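Local coordinates for protein anaphase-promoting complex subunit cut9 (Schizosaccharomyces pombe, PDB 2XPI) that serves as a TPR-repeat subunit of the anaphase-promoting complex, the E3 ubiquitin ligase that controls progression through mitosis and G1, and binds the small subunit hcn1, at residues 421-425 with 450-454. Numbering follows the deposited sequence.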
loop_
_atom_site.group_PDB
_atom_site.type_symbol
_atom_site.label_atom_id
_atom_site.label_comp_id
_atom_site.label_asym_id
_atom_site.label_seq_id
_atom_site.Cartn_x
_atom_site.Cartn_y
_atom_site.Cartn_z
ATOM N N GLY A 421 30.022 -18.698 -24.748
ATOM C CA GLY A 421 31.235 -18.195 -25.364
ATOM C C GLY A 421 31.242 -16.688 -25.522
ATOM O O GLY A 421 32.049 -16.154 -26.239
ATOM N N GLU A 422 30.342 -15.991 -24.848
ATOM C CA GLU A 422 30.310 -14.534 -24.930
ATOM C C GLU A 422 31.229 -13.898 -23.894
ATOM O O GLU A 422 30.772 -13.330 -22.897
ATOM C CB GLU A 422 28.895 -14.034 -24.705
ATOM C CG GLU A 422 28.483 -12.970 -25.661
ATOM C CD GLU A 422 27.558 -13.522 -26.697
ATOM O OE1 GLU A 422 26.727 -14.390 -26.329
ATOM O OE2 GLU A 422 27.667 -13.101 -27.871
ATOM N N HIS A 423 32.526 -13.994 -24.137
ATOM C CA HIS A 423 33.518 -13.596 -23.157
ATOM C C HIS A 423 33.385 -12.166 -22.646
ATOM O O HIS A 423 33.422 -11.958 -21.443
ATOM C CB HIS A 423 34.935 -13.846 -23.684
ATOM C CG HIS A 423 35.119 -15.214 -24.246
ATOM N ND1 HIS A 423 34.771 -16.353 -23.549
ATOM C CD2 HIS A 423 35.580 -15.629 -25.451
ATOM C CE1 HIS A 423 35.023 -17.413 -24.296
ATOM N NE2 HIS A 423 35.517 -17.001 -25.453
ATOM N N ASP A 424 33.250 -11.188 -23.531
ATOM C CA ASP A 424 33.209 -9.786 -23.106
ATOM C C ASP A 424 32.042 -9.446 -22.179
ATOM O O ASP A 424 32.188 -8.712 -21.183
ATOM C CB ASP A 424 33.189 -8.869 -24.315
ATOM C CG ASP A 424 34.543 -8.751 -24.959
ATOM O OD1 ASP A 424 34.618 -8.337 -26.144
ATOM O OD2 ASP A 424 35.532 -9.091 -24.265
ATOM N N GLN A 425 30.880 -9.987 -22.515
ATOM C CA GLN A 425 29.711 -9.777 -21.701
ATOM C C GLN A 425 29.840 -10.531 -20.402
ATOM O O GLN A 425 29.355 -10.058 -19.373
ATOM C CB GLN A 425 28.465 -10.176 -22.458
ATOM C CG GLN A 425 28.416 -9.488 -23.793
ATOM C CD GLN A 425 27.023 -9.273 -24.293
ATOM O OE1 GLN A 425 26.197 -8.661 -23.619
ATOM N NE2 GLN A 425 26.747 -9.768 -25.495
ATOM N N GLN A 450 37.764 -16.689 -17.246
ATOM C CA GLN A 450 37.237 -16.117 -18.464
ATOM C C GLN A 450 38.371 -15.479 -19.266
ATOM O O GLN A 450 38.360 -15.526 -20.501
ATOM C CB GLN A 450 36.149 -15.096 -18.128
ATOM C CG GLN A 450 35.133 -14.924 -19.212
ATOM C CD GLN A 450 34.452 -16.221 -19.542
ATOM O OE1 GLN A 450 34.207 -16.532 -20.707
ATOM N NE2 GLN A 450 34.166 -17.005 -18.523
ATOM N N HIS A 451 39.354 -14.890 -18.576
ATOM C CA HIS A 451 40.516 -14.320 -19.261
ATOM C C HIS A 451 41.480 -15.383 -19.800
ATOM O O HIS A 451 42.185 -15.154 -20.779
ATOM C CB HIS A 451 41.238 -13.300 -18.391
ATOM C CG HIS A 451 40.600 -11.941 -18.409
ATOM N ND1 HIS A 451 40.585 -11.138 -19.532
ATOM C CD2 HIS A 451 39.947 -11.248 -17.446
ATOM C CE1 HIS A 451 39.946 -10.013 -19.258
ATOM N NE2 HIS A 451 39.551 -10.056 -18.001
ATOM N N MET A 452 41.493 -16.552 -19.175
ATOM C CA MET A 452 42.168 -17.699 -19.765
ATOM C C MET A 452 41.610 -18.027 -21.145
ATOM O O MET A 452 42.372 -18.230 -22.089
ATOM C CB MET A 452 42.062 -18.914 -18.860
ATOM C CG MET A 452 43.124 -18.923 -17.814
ATOM S SD MET A 452 43.280 -20.506 -17.012
ATOM C CE MET A 452 42.178 -20.277 -15.625
ATOM N N GLN A 453 40.284 -18.066 -21.254
ATOM C CA GLN A 453 39.606 -18.305 -22.527
ATOM C C GLN A 453 40.083 -17.357 -23.616
ATOM O O GLN A 453 40.291 -17.764 -24.749
ATOM C CB GLN A 453 38.107 -18.112 -22.359
ATOM C CG GLN A 453 37.527 -18.926 -21.261
ATOM C CD GLN A 453 37.632 -20.388 -21.559
ATOM O OE1 GLN A 453 37.036 -20.872 -22.522
ATOM N NE2 GLN A 453 38.401 -21.113 -20.741
ATOM N N LEU A 454 40.240 -16.088 -23.274
ATOM C CA LEU A 454 40.646 -15.093 -24.247
ATOM C C LEU A 454 42.126 -15.212 -24.592
ATOM O O LEU A 454 42.598 -14.621 -25.568
ATOM C CB LEU A 454 40.359 -13.691 -23.714
ATOM C CG LEU A 454 38.875 -13.391 -23.567
ATOM C CD1 LEU A 454 38.643 -11.983 -23.053
ATOM C CD2 LEU A 454 38.178 -13.605 -24.898
#
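The imidazole of H423 lies between Q453 CB, over one face, and the carbonyl oxygen of G421, two residues earlier in the chain, over the opposite one. The Q453 methylene makes a CH-pi contact, with CB 4.1 Å from the ring centroid and 28° off the ring normal, while G421 O stands 3.5 Å above the plane near the ring centre. The amide end of Q450 arrives at the ND1 edge, its plane turned 35° from that of the imidazole. L454 comes in obliquely, its CD2 methyl 3.3 Å from H423 CD2 and also against H423 CB, the two side chains sliding past each other in opposite directions. With CG beside the backbone N (chi1 -49°), the imidazole folds back over G421 O while still reaching the facing helix. Replacing this histidine by alanine would probably leave Q453 CB without its aromatic face and the L454 CD2 methyl without the ring it rests against. Before this residue, G421 ends helix 407-420 in a Schellman motif and E422 occupies the N-cap position of helix 423-435. The contact lies at the surface, although Q450 is buried, reaching A418, I427 and Y430. It joins the first turn of helix 423-435, the second helix of TPR 10, to the C-terminal part of helix 442-454, the first of TPR 11, from which H451 and M452 pack against helix 457-470, H451 also touching I427.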